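Local structure of peptide-binding protein (Photobacterium damsela subsp. piscicida, 6SQX) at residues L368-T382 with G397-A411. The protein is a secreted cell-wall hydrolase of the NlpC/P60 family that cleaves the peptidoglycan of potentially competing bacteria, probably as a cysteine-type endopeptidase. Numbering follows the deposited sequence.
Sequences LVEQEGSIQLIPFMT and GLYMGTTEYNHNKVA. With EDO (1,2-ethanediol), chain O.
Leu-398 opens the contact, in the antiparallel sheet of the NlpC/P60 domain. Its CD1 lies against two carbonyl oxygens, Thr-382 O at 3.5 Å and Phe-380 O, which is buried and has no hydrogen-bond partner. Its side chain also touches Leu-328, Leu-331 and Phe-332 of helix 326-334. Tyr-399 then ties the loop 371-381 to strand 395-405. Its N donates to Thr-382 O, and its O accepts from Phe-380 N of the type II turn 378-381 (2.8 Å, nearly straight at 165°). CG of Tyr-399 is anti to the backbone N (chi1 179°), which lays the ring back along its own strand. The ring is held between Leu-377 CD1 on one face and Gly-401 N, over its centre, on the other. Its OH reaches the end of helix 361-370, donates to Leu-368 O (2.7 Å) and accepts from a water that also takes a bond from Gln-371 NE2. Met-400 CG makes a CH-pi contact over one face of the Phe-380 ring, 4.3 Å from the centroid, and SD adds an oblique Met-aromatic contact. Pro-379 CG packs against Gly-401 CA at 3.9 Å. Thr-402 turns its CG2 to Val-369 O. Lys-409 runs extended past Val-369 to a long salt bridge with Glu-370 OE1. Ala-411 CB lies 4.0 Å from Leu-368 CB and 3.9 Å from Val-369 CG2.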
ATOM      1  N   LEU A 368      14.163   6.481 -20.026  1.00 29.69           N
ATOM      2  CA  LEU A 368      12.772   6.722 -19.662  1.00 27.29           C
ATOM      3  C   LEU A 368      12.064   7.718 -20.574  1.00 29.08           C
ATOM      4  O   LEU A 368      10.826   7.699 -20.652  1.00 28.89           O
ATOM      5  CB  LEU A 368      12.664   7.171 -18.194  1.00 26.74           C
ATOM      6  CG  LEU A 368      12.602   6.089 -17.123  1.00 27.49           C
ATOM      7  CD1 LEU A 368      13.927   5.338 -17.009  1.00 28.83           C
ATOM      8  CD2 LEU A 368      12.233   6.739 -15.793  1.00 29.51           C
ATOM      9  N   VAL A 369      12.802   8.589 -21.249  1.00 30.92           N
ATOM     10  CA  VAL A 369      12.212   9.615 -22.087  1.00 35.57           C
ATOM     11  C   VAL A 369      12.203   9.197 -23.541  1.00 39.64           C
ATOM     12  O   VAL A 369      11.176   9.274 -24.207  1.00 39.60           O
ATOM     13  CB  VAL A 369      12.906  10.982 -21.876  1.00 36.24           C
ATOM     14  CG1 VAL A 369      12.267  12.053 -22.767  1.00 37.76           C
ATOM     15  CG2 VAL A 369      12.848  11.393 -20.405  1.00 36.37           C
ATOM     16  N   GLU A 370      13.345   8.730 -24.048  1.00 43.38           N
ATOM     17  CA  GLU A 370      13.465   8.374 -25.451  1.00 49.37           C
ATOM     18  C   GLU A 370      13.315   6.885 -25.709  1.00 52.98           C
ATOM     19  O   GLU A 370      13.269   6.484 -26.873  1.00 52.72           O
ATOM     20  CB  GLU A 370      14.807   8.865 -26.014  1.00 51.76           C
ATOM     21  CG  GLU A 370      15.127  10.329 -25.704  1.00 54.80           C
ATOM     22  CD  GLU A 370      14.179  11.316 -26.384  1.00 56.75           C
ATOM     23  OE1 GLU A 370      13.360  10.889 -27.241  1.00 56.71           O
ATOM     24  OE2 GLU A 370      14.260  12.525 -26.057  1.00 58.15           O
ATOM     25  N   GLN A 371      13.199   6.071 -24.661  1.00 57.60           N
ATOM     26  CA  GLN A 371      13.283   4.615 -24.763  1.00 64.46           C
ATOM     27  C   GLN A 371      14.496   4.183 -25.584  1.00 68.11           C
ATOM     28  O   GLN A 371      14.392   3.418 -26.545  1.00 68.53           O
ATOM     29  CB  GLN A 371      12.005   3.979 -25.299  1.00 67.62           C
ATOM     30  CG  GLN A 371      10.749   4.795 -25.203  1.00 70.98           C
ATOM     31  CD  GLN A 371       9.776   4.379 -26.285  1.00 74.52           C
ATOM     32  OE1 GLN A 371      10.186   4.013 -27.393  1.00 76.29           O
ATOM     33  NE2 GLN A 371       8.485   4.410 -25.975  1.00 75.42           N
ATOM     34  N   GLU A 372      15.662   4.699 -25.202  1.00 71.14           N
ATOM     35  CA  GLU A 372      16.923   4.360 -25.843  1.00 75.33           C
ATOM     36  C   GLU A 372      17.608   3.177 -25.178  1.00 74.76           C
ATOM     37  O   GLU A 372      18.815   2.978 -25.369  1.00 74.79           O
ATOM     38  CB  GLU A 372      17.864   5.569 -25.822  1.00 79.72           C
ATOM     39  CG  GLU A 372      18.344   6.033 -27.185  1.00 83.57           C
ATOM     40  CD  GLU A 372      17.286   6.815 -27.941  1.00 86.85           C
ATOM     41  OE1 GLU A 372      16.261   6.214 -28.333  1.00 88.00           O
ATOM     42  OE2 GLU A 372      17.477   8.038 -28.130  1.00 87.87           O
ATOM     43  N   GLY A 373      16.872   2.386 -24.412  1.00 73.56           N
ATOM     44  CA  GLY A 373      17.501   1.505 -23.455  1.00 72.44           C
ATOM     45  C   GLY A 373      17.751   0.104 -23.956  1.00 72.27           C
ATOM     46  O   GLY A 373      17.245  -0.327 -24.995  1.00 72.73           O
ATOM     47  N   SER A 374      18.567  -0.612 -23.180  1.00 71.62           N
ATOM     48  CA  SER A 374      18.759  -2.038 -23.403  1.00 71.67           C
ATOM     49  C   SER A 374      17.438  -2.791 -23.298  1.00 72.96           C
ATOM     50  O   SER A 374      17.256  -3.820 -23.960  1.00 73.19           O
ATOM     51  CB  SER A 374      19.774  -2.574 -22.389  1.00 70.78           C
ATOM     52  OG  SER A 374      20.214  -3.877 -22.724  1.00 71.17           O
ATOM     53  N   ILE A 375      16.504  -2.282 -22.492  1.00 73.49           N
ATOM     54  CA  ILE A 375      15.212  -2.912 -22.252  1.00 73.79           C
ATOM     55  C   ILE A 375      14.103  -1.982 -22.742  1.00 72.02           C
ATOM     56  O   ILE A 375      14.321  -0.801 -23.016  1.00 72.31           O
ATOM     57  CB  ILE A 375      15.006  -3.262 -20.767  1.00 75.34           C
ATOM     58  CG1 ILE A 375      14.844  -1.977 -19.954  1.00 75.76           C
ATOM     59  CG2 ILE A 375      16.177  -4.094 -20.245  1.00 75.98           C
ATOM     60  CD1 ILE A 375      14.820  -2.193 -18.471  1.00 76.10           C
ATOM     61  N   GLN A 376      12.897  -2.537 -22.839  1.00 69.34           N
ATOM     62  CA  GLN A 376      11.710  -1.800 -23.256  1.00 67.05           C
ATOM     63  C   GLN A 376      10.826  -1.565 -22.035  1.00 59.16           C
ATOM     64  O   GLN A 376      10.371  -2.528 -21.406  1.00 59.48           O
ATOM     65  CB  GLN A 376      10.944  -2.586 -24.322  1.00 71.55           C
ATOM     66  CG  GLN A 376       9.577  -2.008 -24.678  1.00 76.56           C
ATOM     67  CD  GLN A 376       9.653  -0.756 -25.550  1.00 80.62           C
ATOM     68  OE1 GLN A 376      10.095   0.310 -25.105  1.00 81.98           O
ATOM     69  NE2 GLN A 376       9.214  -0.881 -26.800  1.00 81.79           N
ATOM     70  N   LEU A 377      10.603  -0.294 -21.692  1.00 49.88           N
ATOM     71  CA  LEU A 377       9.712   0.074 -20.595  1.00 41.22           C
ATOM     72  C   LEU A 377       8.281   0.180 -21.114  1.00 35.86           C
ATOM     73  O   LEU A 377       8.042   0.552 -22.265  1.00 38.05           O
ATOM     74  CB  LEU A 377      10.138   1.418 -20.003  1.00 39.47           C
ATOM     75  CG  LEU A 377      11.550   1.468 -19.408  1.00 40.55           C
ATOM     76  CD1 LEU A 377      11.744   2.737 -18.617  1.00 41.04           C
ATOM     77  CD2 LEU A 377      11.810   0.251 -18.519  1.00 41.13           C
ATOM     78  N   ILE A 378       7.321  -0.168 -20.265  1.00 30.63           N
ATOM     79  CA  ILE A 378       5.924  -0.217 -20.685  0.54 28.85           C
ATOM     80  C   ILE A 378       5.110   0.742 -19.829  1.00 27.04           C
ATOM     81  O   ILE A 378       4.960   0.508 -18.618  1.00 26.64           O
ATOM     82  CB  ILE A 378       5.348  -1.633 -20.558  0.54 29.22           C
ATOM     83  CG1 ILE A 378       6.175  -2.622 -21.387  0.54 30.25           C
ATOM     84  CG2 ILE A 378       3.874  -1.631 -20.948  0.54 29.71           C
ATOM     85  CD1 ILE A 378       5.561  -4.024 -21.488  0.54 31.81           C
ATOM     86  N   PRO A 379       4.566   1.816 -20.400  1.00 25.55           N
ATOM     87  CA  PRO A 379       3.701   2.713 -19.618  1.00 25.06           C
ATOM     88  C   PRO A 379       2.562   1.937 -18.984  1.00 24.41           C
ATOM     89  O   PRO A 379       1.965   1.051 -19.608  1.00 25.54           O
ATOM     90  CB  PRO A 379       3.179   3.712 -20.666  1.00 25.99           C
ATOM     91  CG  PRO A 379       4.287   3.747 -21.717  1.00 25.21           C
ATOM     92  CD  PRO A 379       4.791   2.306 -21.774  1.00 24.88           C
ATOM     93  N   PHE A 380       2.297   2.260 -17.722  1.00 21.62           N
ATOM     94  CA  PHE A 380       1.259   1.664 -16.890  1.00 21.03           C
ATOM     95  C   PHE A 380       1.624   0.280 -16.380  1.00 20.98           C
ATOM     96  O   PHE A 380       0.828  -0.300 -15.611  1.00 22.78           O
ATOM     97  CB  PHE A 380      -0.137   1.635 -17.543  1.00 21.63           C
ATOM     98  CG  PHE A 380      -0.666   3.012 -17.888  1.00 22.65           C
ATOM     99  CD1 PHE A 380      -1.409   3.760 -16.965  1.00 22.70           C
ATOM    100  CD2 PHE A 380      -0.423   3.567 -19.129  1.00 25.07           C
ATOM    101  CE1 PHE A 380      -1.881   5.033 -17.281  1.00 24.44           C
ATOM    102  CE2 PHE A 380      -0.895   4.835 -19.452  1.00 25.49           C
ATOM    103  CZ  PHE A 380      -1.634   5.565 -18.531  1.00 25.32           C
ATOM    104  N   MET A 381       2.807  -0.259 -16.740  1.00 21.53           N
ATOM    105  CA  MET A 381       3.194  -1.605 -16.343  1.00 21.87           C
ATOM    106  C   MET A 381       4.635  -1.667 -15.858  1.00 22.41           C
ATOM    107  O   MET A 381       5.210  -2.764 -15.826  1.00 24.06           O
ATOM    108  CB  MET A 381       2.952  -2.599 -17.504  1.00 25.11           C
ATOM    109  CG  MET A 381       1.486  -2.908 -17.704  1.00 27.37           C
ATOM    110  SD  MET A 381       0.782  -3.858 -16.318  1.00 29.25           S
ATOM    111  CE  MET A 381      -0.926  -3.373 -16.463  1.00 31.16           C
ATOM    112  N   THR A 382       5.247  -0.539 -15.517  1.00 20.85           N
ATOM    113  CA  THR A 382       6.628  -0.512 -15.044  1.00 20.71           C
ATOM    114  C   THR A 382       6.685   0.320 -13.788  1.00 20.55           C
ATOM    115  O   THR A 382       6.149   1.426 -13.770  1.00 21.08           O
ATOM    116  CB  THR A 382       7.522   0.155 -16.092  1.00 24.25           C
ATOM    117  OG1 THR A 382       7.334  -0.493 -17.359  1.00 26.38           O
ATOM    118  CG2 THR A 382       9.001   0.060 -15.685  1.00 25.47           C
ATOM    119  N   GLY A 397       6.987   4.744  -7.939  1.00 17.57           N
ATOM    120  CA  GLY A 397       5.814   5.186  -8.687  1.00 16.99           C
ATOM    121  C   GLY A 397       5.599   4.326  -9.916  1.00 18.25           C
ATOM    122  O   GLY A 397       6.422   3.457 -10.252  1.00 19.77           O
ATOM    123  N   LEU A 398       4.475   4.545 -10.590  1.00 17.52           N
ATOM    124  CA  LEU A 398       4.091   3.783 -11.777  1.00 17.98           C
ATOM    125  C   LEU A 398       4.418   4.607 -13.020  1.00 17.74           C
ATOM    126  O   LEU A 398       3.779   5.629 -13.271  1.00 18.54           O
ATOM    127  CB  LEU A 398       2.597   3.439 -11.738  1.00 18.56           C
ATOM    128  CG  LEU A 398       2.065   2.697 -12.972  1.00 18.54           C
ATOM    129  CD1 LEU A 398       2.751   1.336 -13.068  1.00 18.60           C
ATOM    130  CD2 LEU A 398       0.542   2.579 -12.908  1.00 18.80           C
ATOM    131  N   TYR A 399       5.420   4.189 -13.788  1.00 19.33           N
ATOM    132  CA  TYR A 399       5.774   4.876 -15.030  1.00 20.11           C
ATOM    133  C   TYR A 399       4.571   4.965 -15.958  1.00 19.74           C
ATOM    134  O   TYR A 399       3.879   3.970 -16.183  1.00 21.51           O
ATOM    135  CB  TYR A 399       6.858   4.044 -15.715  1.00 21.58           C
ATOM    136  CG  TYR A 399       7.348   4.578 -17.042  1.00 22.63           C
ATOM    137  CD1 TYR A 399       8.049   5.782 -17.120  1.00 24.49           C
ATOM    138  CD2 TYR A 399       7.164   3.851 -18.220  1.00 23.28           C
ATOM    139  CE1 TYR A 399       8.533   6.261 -18.354  1.00 25.05           C
ATOM    140  CE2 TYR A 399       7.648   4.309 -19.441  1.00 24.33           C
ATOM    141  CZ  TYR A 399       8.333   5.509 -19.511  1.00 25.59           C
ATOM    142  OH  TYR A 399       8.797   5.928 -20.736  1.00 28.25           O
ATOM    143  N   MET A 400       4.323   6.169 -16.501  1.00 20.31           N
ATOM    144  CA  MET A 400       3.185   6.396 -17.393  1.00 21.40           C
ATOM    145  C   MET A 400       3.608   6.852 -18.783  1.00 22.71           C
ATOM    146  O   MET A 400       2.758   7.234 -19.573  1.00 25.54           O
ATOM    147  CB  MET A 400       2.195   7.404 -16.795  1.00 21.51           C
ATOM    148  CG  MET A 400       1.305   6.772 -15.731  1.00 21.56           C
ATOM    149  SD  MET A 400       0.240   8.029 -14.950  1.00 23.08           S
ATOM    150  CE  MET A 400      -0.680   8.684 -16.374  1.00 21.68           C
ATOM    151  N   GLY A 401       4.895   6.785 -19.124  1.00 23.64           N
ATOM    152  CA  GLY A 401       5.322   7.290 -20.418  1.00 25.59           C
ATOM    153  C   GLY A 401       5.858   8.709 -20.345  1.00 25.38           C
ATOM    154  O   GLY A 401       6.584   9.055 -19.396  1.00 24.88           O
ATOM    155  N   THR A 402       5.508   9.544 -21.335  1.00 25.14           N
ATOM    156  CA  THR A 402       6.032  10.907 -21.422  1.00 25.36           C
ATOM    157  C   THR A 402       4.908  11.907 -21.686  1.00 27.12           C
ATOM    158  O   THR A 402       3.779  11.539 -22.044  1.00 29.06           O
ATOM    159  CB  THR A 402       7.092  11.024 -22.542  1.00 27.10           C
ATOM    160  OG1 THR A 402       6.505  10.696 -23.806  1.00 29.81           O
ATOM    161  CG2 THR A 402       8.272  10.089 -22.289  1.00 28.30           C
ATOM    162  N   THR A 403       5.240  13.193 -21.521  1.00 25.58           N
ATOM    163  CA  THR A 403       4.341  14.280 -21.875  1.00 26.33           C
ATOM    164  C   THR A 403       5.194  15.480 -22.270  1.00 27.68           C
ATOM    165  O   THR A 403       6.393  15.533 -21.986  1.00 28.71           O
ATOM    166  CB  THR A 403       3.397  14.610 -20.697  1.00 26.48           C
ATOM    167  OG1 THR A 403       2.277  15.377 -21.157  1.00 27.65           O
ATOM    168  CG2 THR A 403       4.107  15.381 -19.595  1.00 26.32           C
ATOM    169  N   GLU A 404       4.559  16.465 -22.900  1.00 28.20           N
ATOM    170  CA  GLU A 404       5.209  17.740 -23.168  1.00 31.01           C
ATOM    171  C   GLU A 404       4.985  18.662 -21.973  1.00 29.20           C
ATOM    172  O   GLU A 404       3.843  18.979 -21.634  1.00 29.35           O
ATOM    173  CB  GLU A 404       4.616  18.364 -24.425  1.00 36.84           C
ATOM    174  CG  GLU A 404       4.988  17.627 -25.700  1.00 44.38           C
ATOM    175  CD  GLU A 404       6.491  17.669 -26.016  1.00 50.86           C
ATOM    176  OE1 GLU A 404       7.128  18.734 -25.829  1.00 53.11           O
ATOM    177  OE2 GLU A 404       7.031  16.624 -26.455  1.00 52.77           O
ATOM    178  N   TYR A 405       6.073  19.112 -21.354  1.00 28.97           N
ATOM    179  CA  TYR A 405       5.994  19.987 -20.189  1.00 28.94           C
ATOM    180  C   TYR A 405       7.089  21.033 -20.309  1.00 32.70           C
ATOM    181  O   TYR A 405       8.276  20.687 -20.377  1.00 33.85           O
ATOM    182  CB  TYR A 405       6.166  19.154 -18.915  1.00 26.46           C
ATOM    183  CG  TYR A 405       6.248  19.921 -17.611  1.00 24.26           C
ATOM    184  CD1 TYR A 405       5.364  20.968 -17.306  1.00 24.71           C
ATOM    185  CD2 TYR A 405       7.200  19.574 -16.654  1.00 24.43           C
ATOM    186  CE1 TYR A 405       5.432  21.644 -16.077  1.00 23.36           C
ATOM    187  CE2 TYR A 405       7.276  20.248 -15.434  1.00 24.30           C
ATOM    188  CZ  TYR A 405       6.399  21.291 -15.152  1.00 23.13           C
ATOM    189  OH  TYR A 405       6.483  21.932 -13.937  1.00 24.01           O
ATOM    190  N   ASN A 406       6.690  22.306 -20.344  1.00 37.70           N
ATOM    191  CA  ASN A 406       7.612  23.411 -20.629  1.00 44.06           C
ATOM    192  C   ASN A 406       8.359  23.201 -21.951  1.00 47.34           C
ATOM    193  O   ASN A 406       9.584  23.323 -22.023  1.00 47.93           O
ATOM    194  CB  ASN A 406       8.580  23.630 -19.467  1.00 46.10           C
ATOM    195  CG  ASN A 406       7.877  24.040 -18.190  1.00 48.35           C
ATOM    196  OD1 ASN A 406       8.280  23.648 -17.092  1.00 48.72           O
ATOM    197  ND2 ASN A 406       6.814  24.833 -18.326  1.00 48.35           N
ATOM    198  N   HIS A 407       7.611  22.842 -22.995  1.00 50.62           N
ATOM    199  CA  HIS A 407       8.175  22.620 -24.334  1.00 55.67           C
ATOM    200  C   HIS A 407       9.313  21.598 -24.320  1.00 52.87           C
ATOM    201  O   HIS A 407      10.240  21.653 -25.134  1.00 53.46           O
ATOM    202  CB  HIS A 407       8.587  23.931 -25.012  1.00 62.54           C
ATOM    203  CG  HIS A 407       7.442  24.866 -25.245  1.00 68.80           C
ATOM    204  ND1 HIS A 407       7.266  26.027 -24.520  1.00 71.39           N
ATOM    205  CD2 HIS A 407       6.401  24.800 -26.109  1.00 71.40           C
ATOM    206  CE1 HIS A 407       6.171  26.640 -24.935  1.00 72.74           C
ATOM    207  NE2 HIS A 407       5.626  25.916 -25.897  1.00 72.85           N
ATOM    208  N   ASN A 408       9.260  20.661 -23.382  1.00 47.86           N
ATOM    209  CA  ASN A 408      10.223  19.584 -23.331  1.00 44.04           C
ATOM    210  C   ASN A 408       9.459  18.293 -23.102  1.00 37.00           C
ATOM    211  O   ASN A 408       8.453  18.286 -22.390  1.00 36.40           O
ATOM    212  CB  ASN A 408      11.215  19.800 -22.190  1.00 47.98           C
ATOM    213  CG  ASN A 408      12.641  19.584 -22.627  1.00 52.25           C
ATOM    214  OD1 ASN A 408      13.489  20.480 -22.510  1.00 53.13           O
ATOM    215  ND2 ASN A 408      12.917  18.397 -23.169  1.00 53.95           N
ATOM    216  N   LYS A 409       9.926  17.214 -23.713  1.00 33.51           N
ATOM    217  CA  LYS A 409       9.379  15.890 -23.438  1.00 30.77           C
ATOM    218  C   LYS A 409       9.948  15.392 -22.115  1.00 30.03           C
ATOM    219  O   LYS A 409      11.171  15.293 -21.961  1.00 31.73           O
ATOM    220  CB  LYS A 409       9.762  14.962 -24.587  1.00 33.66           C
ATOM    221  CG  LYS A 409       9.171  13.583 -24.530  1.00 37.63           C
ATOM    222  CD  LYS A 409       9.700  12.772 -25.700  1.00 42.36           C
ATOM    223  CE  LYS A 409       9.009  11.438 -25.832  1.00 44.41           C
ATOM    224  NZ  LYS A 409       9.632  10.691 -26.968  1.00 46.10           N
ATOM    225  N   VAL A 410       9.071  15.091 -21.159  1.00 28.40           N
ATOM    226  CA  VAL A 410       9.477  14.613 -19.842  1.00 26.40           C
ATOM    227  C   VAL A 410       8.797  13.284 -19.545  1.00 23.49           C
ATOM    228  O   VAL A 410       7.663  13.039 -19.973  1.00 24.66           O
ATOM    229  CB  VAL A 410       9.216  15.645 -18.714  1.00 27.47           C
ATOM    230  CG1 VAL A 410       9.890  16.999 -19.048  1.00 28.69           C
ATOM    231  CG2 VAL A 410       7.728  15.815 -18.416  1.00 27.11           C
ATOM    232  N   ALA A 411       9.512  12.407 -18.850  1.00 22.41           N
ATOM    233  CA  ALA A 411       8.922  11.174 -18.348  1.00 22.99           C
ATOM    234  C   ALA A 411       8.048  11.459 -17.117  1.00 23.53           C
ATOM    235  O   ALA A 411       8.358  12.340 -16.309  1.00 23.83           O
ATOM    236  CB  ALA A 411      10.030  10.186 -18.000  1.00 24.16           C
TER
HETATM  237  C1  EDO O 513       1.653  18.164 -19.822  1.00 37.80           C
HETATM  238  O1  EDO O 513       1.523  17.412 -21.022  1.00 50.09           O
HETATM  239  C2  EDO O 513       0.413  17.992 -18.974  1.00 34.31           C
HETATM  240  O2  EDO O 513       0.236  19.201 -18.305  1.00 30.45           O
HETATM  241  O   HOH W   1       7.748   5.463 -23.410  1.00 58.23           O